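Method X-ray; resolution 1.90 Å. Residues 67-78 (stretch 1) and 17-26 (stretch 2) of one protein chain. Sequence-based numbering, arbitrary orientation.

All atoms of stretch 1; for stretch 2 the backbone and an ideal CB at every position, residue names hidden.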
# COMPACT_ATOMS: atom_id res chain seq x y z
N MSE A 67 6.97 2.75 -5.86
CA MSE A 67 7.32 4.12 -6.12
C MSE A 67 7.33 4.91 -4.82
O MSE A 67 6.57 4.62 -3.85
CB MSE A 67 6.33 4.70 -7.11
CG MSE A 67 6.44 4.12 -8.48
SE MSE A 67 4.87 4.56 -9.53
CE MSE A 67 5.27 6.38 -9.91
N CYS A 68 8.16 5.95 -4.79
CA CYS A 68 8.09 6.92 -3.68
C CYS A 68 8.43 8.30 -4.13
O CYS A 68 8.99 8.50 -5.21
CB CYS A 68 8.98 6.48 -2.49
SG CYS A 68 10.75 6.47 -2.86
N ILE A 69 7.99 9.27 -3.33
CA ILE A 69 8.36 10.65 -3.48
C ILE A 69 8.63 11.27 -2.11
O ILE A 69 8.18 10.72 -1.10
CB ILE A 69 7.25 11.50 -4.15
CG1 ILE A 69 6.04 11.67 -3.20
CG2 ILE A 69 6.82 10.95 -5.52
CD1 ILE A 69 4.91 12.52 -3.75
N ASP A 70 9.29 12.44 -2.10
CA ASP A 70 9.29 13.37 -0.97
C ASP A 70 8.33 14.48 -1.34
O ASP A 70 8.58 15.28 -2.28
CB ASP A 70 10.67 13.95 -0.69
CG ASP A 70 11.59 12.99 -0.00
OD1 ASP A 70 11.16 12.32 0.94
OD2 ASP A 70 12.79 12.92 -0.37
N SER A 71 7.20 14.51 -0.63
CA SER A 71 6.22 15.56 -0.85
C SER A 71 6.78 17.00 -0.69
O SER A 71 7.41 17.32 0.31
CB SER A 71 5.05 15.39 0.11
OG SER A 71 4.13 16.43 -0.17
N TYR A 72 6.52 17.87 -1.66
CA TYR A 72 6.91 19.30 -1.48
C TYR A 72 5.94 20.10 -0.60
O TYR A 72 6.15 21.29 -0.37
CB TYR A 72 7.16 20.00 -2.83
CG TYR A 72 5.94 20.19 -3.69
CD1 TYR A 72 5.17 21.34 -3.59
CD2 TYR A 72 5.56 19.22 -4.61
CE1 TYR A 72 4.07 21.53 -4.39
CE2 TYR A 72 4.46 19.39 -5.42
CZ TYR A 72 3.70 20.55 -5.30
OH TYR A 72 2.60 20.75 -6.09
N VAL A 73 4.89 19.45 -0.11
CA VAL A 73 3.90 20.07 0.78
C VAL A 73 3.90 19.28 2.06
O VAL A 73 3.92 18.05 2.02
CB VAL A 73 2.49 19.93 0.17
CG1 VAL A 73 1.40 20.31 1.20
CG2 VAL A 73 2.38 20.74 -1.12
N ASN A 74 3.84 19.96 3.20
CA ASN A 74 3.67 19.26 4.48
C ASN A 74 2.20 18.92 4.65
O ASN A 74 1.35 19.80 4.55
CB ASN A 74 4.09 20.14 5.65
CG ASN A 74 5.59 20.39 5.69
OD1 ASN A 74 6.01 21.55 5.67
ND2 ASN A 74 6.41 19.31 5.72
N HIS A 75 1.91 17.65 4.93
CA HIS A 75 0.51 17.22 5.10
C HIS A 75 0.18 16.99 6.56
O HIS A 75 1.08 16.83 7.40
CB HIS A 75 0.30 15.95 4.25
CG HIS A 75 0.31 16.22 2.79
ND1 HIS A 75 1.34 15.85 1.96
CD2 HIS A 75 -0.58 16.89 2.01
CE1 HIS A 75 1.08 16.24 0.73
NE2 HIS A 75 -0.08 16.88 0.73
N ASN A 76 -1.11 17.00 6.90
CA ASN A 76 -1.52 16.72 8.27
C ASN A 76 -1.71 15.22 8.58
O ASN A 76 -2.14 14.84 9.65
CB ASN A 76 -2.77 17.58 8.67
CG ASN A 76 -4.08 17.10 8.02
OD1 ASN A 76 -4.16 16.02 7.38
ND2 ASN A 76 -5.14 17.88 8.23
N PHE A 77 -1.28 14.36 7.65
CA PHE A 77 -1.36 12.90 7.83
C PHE A 77 -0.03 12.29 7.51
O PHE A 77 0.85 12.92 6.88
CB PHE A 77 -2.43 12.32 6.88
CG PHE A 77 -2.20 12.67 5.43
CD1 PHE A 77 -1.29 11.96 4.67
CD2 PHE A 77 -2.89 13.70 4.84
CE1 PHE A 77 -1.07 12.32 3.34
CE2 PHE A 77 -2.69 14.04 3.50
CZ PHE A 77 -1.79 13.36 2.77
N THR A 78 0.12 11.01 7.87
CA THR A 78 1.25 10.22 7.38
C THR A 78 0.77 8.78 7.26
O THR A 78 -0.44 8.54 7.19
CB THR A 78 2.52 10.36 8.31
OG1 THR A 78 3.65 9.66 7.75
CG2 THR A 78 2.21 9.87 9.74
N UNK A 17 6.68 10.31 1.40
CA UNK A 17 7.49 10.73 2.53
C UNK A 17 7.56 12.25 2.54
O UNK A 17 7.05 12.92 1.62
CB UNK A 17 8.89 10.11 2.47
N UNK A 18 8.14 12.83 3.61
CA UNK A 18 8.39 14.28 3.65
C UNK A 18 9.88 14.60 3.91
O UNK A 18 10.21 15.45 4.75
CB UNK A 18 7.52 14.93 4.73
N UNK A 19 10.76 13.94 3.18
CA UNK A 19 12.20 14.20 3.30
C UNK A 19 13.04 12.97 3.48
O UNK A 19 14.24 13.05 3.34
CB UNK A 19 12.46 15.14 4.48
N UNK A 20 12.44 11.83 3.76
CA UNK A 20 13.17 10.60 4.03
C UNK A 20 13.09 9.52 2.92
O UNK A 20 13.52 8.38 3.15
CB UNK A 20 12.65 10.01 5.34
N UNK A 21 12.55 9.86 1.74
CA UNK A 21 12.28 8.84 0.70
C UNK A 21 13.57 8.08 0.36
O UNK A 21 13.59 6.85 0.28
CB UNK A 21 11.70 9.49 -0.56
N UNK A 22 14.64 8.83 0.11
CA UNK A 22 15.86 8.22 -0.40
C UNK A 22 16.47 7.32 0.67
O UNK A 22 16.85 6.17 0.38
CB UNK A 22 16.86 9.29 -0.84
N UNK A 23 16.56 7.83 1.92
CA UNK A 23 17.05 7.01 3.01
C UNK A 23 16.20 5.74 3.17
O UNK A 23 16.72 4.64 3.39
CB UNK A 23 17.06 7.82 4.31
N UNK A 24 14.89 5.90 3.07
CA UNK A 24 13.95 4.80 3.28
C UNK A 24 14.12 3.75 2.23
O UNK A 24 14.24 2.54 2.54
CB UNK A 24 12.51 5.30 3.28
N UNK A 25 14.22 4.20 0.97
CA UNK A 25 14.45 3.30 -0.13
C UNK A 25 15.76 2.53 -0.03
O UNK A 25 15.82 1.32 -0.26
CB UNK A 25 14.42 4.09 -1.44
N UNK A 26 16.83 3.24 0.31
CA UNK A 26 18.10 2.56 0.53
C UNK A 26 17.99 1.50 1.63
O UNK A 26 18.55 0.40 1.52
CB UNK A 26 19.18 3.58 0.89

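Position 17 lies beside the end of strand 67-70. Its backbone is held in parallel register with Asp-70, CA to CA 4.7 Å. The N of 17 donates to Ile-69 O at 2.9 Å, and Ser-71 N donates to the O of 17 at 2.8 Å. These bonds are made by the main chain and do not select a residue. The ideal CB lies on the same face of the sheet as the Asp-70 side chain, 3.5 Å from Asp-70 OD1. Cys-68 offers an apolar surface nearby, so a large apolar residue, aliphatic or aromatic, would suit. The residue is Phe-17, chi1 m. Its CE2 is 3.9 Å from Cys-68 CB, which sits at the ring edge.

At position 18 CA-to-CB points away from stretch 1. The nearest atom to the ideal CB is Asn-74 ND2, at 4.6 Å. A long side chain could still turn back to the loop, where this amide and the N of His-75 are donors. Glu or Gln would fit. The residue is Glu-18, with the largest area covered by stretch 1 of any residue here. Its OE2 accepts from His-75 N at 2.8 Å, and its OE1 takes a weak bond from Asn-74 ND2 at 3.4 Å. Three waters add links: water 1 donates to Glu-18 OE1 and His-75 O, water 2 joins Glu-18 OE2 to His-75 ND1, and water 3 donates to Glu-18 OE2 and Phe-77 O.

Position 19 has phi/psi of 130/-13. A CB would be jammed against the carbonyl O of the residue before, which by itself calls for glycine. Gly-19 is found. Its N donates to Asp-70 OD1 at 2.8 Å.

Position 20 is the N-cap residue, with CA-to-CB pointing away from stretch 1. Its N is 3.1 Å from Asp-70 OD1, but the angle is too poor for a hydrogen bond. Many polar residues would suit. Lys-20 is found, and stretch 1 covers none of it.

Position 21 starts the helix and points toward stretch 1. The ideal CB is tight against Asp-70 OD1 at 3.2 Å, and is 3.9 Å from Cys-68 SG. A small residue is favoured, Ala or perhaps Gly. Ala-21 is found. Its N donates to Asp-70 OD1 at 2.9 Å, so this one oxygen accepts from the N of both Gly-19 and Ala-21. Its CB packs on Cys-68 SG at 3.9 Å.

Position 22 points sideways, and several polar residues would do. It is Glu-22; water 4 accepts from its N and donates to Asp-70 OD2.

Positions 23 and 26 are out of reach, so stretch 1 sets no preference. They are Glu-23 and Asn-26; Asn-26 ND2 donates to Glu-22 O at 2.9 Å.

Position 24 points toward stretch 1 but finds nothing of it within 5.5 Å. The choice is open; Ala-24 is found.

Position 25 points toward stretch 1, with Cys-68 SG 4.6 Å from the ideal CB. Met, Leu or Ile would suit. It is selenomethionine, Met-25, whose SE lies 3.7 Å from Cys-68 SG.

Stretch 2 17-26: FEGKAEEAMN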
# COMPACT_ATOMS: atom_id res chain seq x y z
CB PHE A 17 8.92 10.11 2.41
CG PHE A 17 8.96 8.63 2.51
CD1 PHE A 17 9.09 8.00 3.73
CD2 PHE A 17 8.92 7.83 1.36
CE1 PHE A 17 9.15 6.59 3.81
CE2 PHE A 17 8.96 6.46 1.43
CZ PHE A 17 9.08 5.82 2.69
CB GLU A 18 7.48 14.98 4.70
CG GLU A 18 5.99 14.88 4.31
CD GLU A 18 5.03 15.57 5.24
OE1 GLU A 18 5.45 16.11 6.30
OE2 GLU A 18 3.83 15.58 4.87
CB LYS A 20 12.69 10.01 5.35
CG LYS A 20 12.78 11.00 6.56
CD LYS A 20 14.01 10.78 7.32
CE LYS A 20 14.11 11.77 8.54
NZ LYS A 20 15.51 12.23 8.67
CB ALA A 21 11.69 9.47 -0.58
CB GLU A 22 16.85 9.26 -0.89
CG GLU A 22 18.10 8.57 -1.54
CD GLU A 22 18.98 9.49 -2.34
OE1 GLU A 22 18.66 10.71 -2.47
OE2 GLU A 22 19.99 8.99 -2.88
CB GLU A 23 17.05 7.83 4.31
CG GLU A 23 17.65 7.14 5.53
CD GLU A 23 17.30 7.95 6.80
OE1 GLU A 23 17.77 9.09 6.90
OE2 GLU A 23 16.53 7.48 7.62
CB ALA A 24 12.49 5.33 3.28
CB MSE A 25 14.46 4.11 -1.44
CG MSE A 25 14.43 3.38 -2.66
SE MSE A 25 13.81 4.69 -4.07
CE MSE A 25 15.25 6.03 -3.81
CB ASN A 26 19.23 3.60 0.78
CG ASN A 26 19.75 4.21 -0.54
OD1 ASN A 26 20.41 3.55 -1.30
ND2 ASN A 26 19.41 5.42 -0.81
O HOH W 1 3.83 17.50 7.62
O HOH W 2 3.22 14.37 2.85
O HOH W 3 2.55 12.55 4.85
O HOH W 4 14.95 11.59 0.48
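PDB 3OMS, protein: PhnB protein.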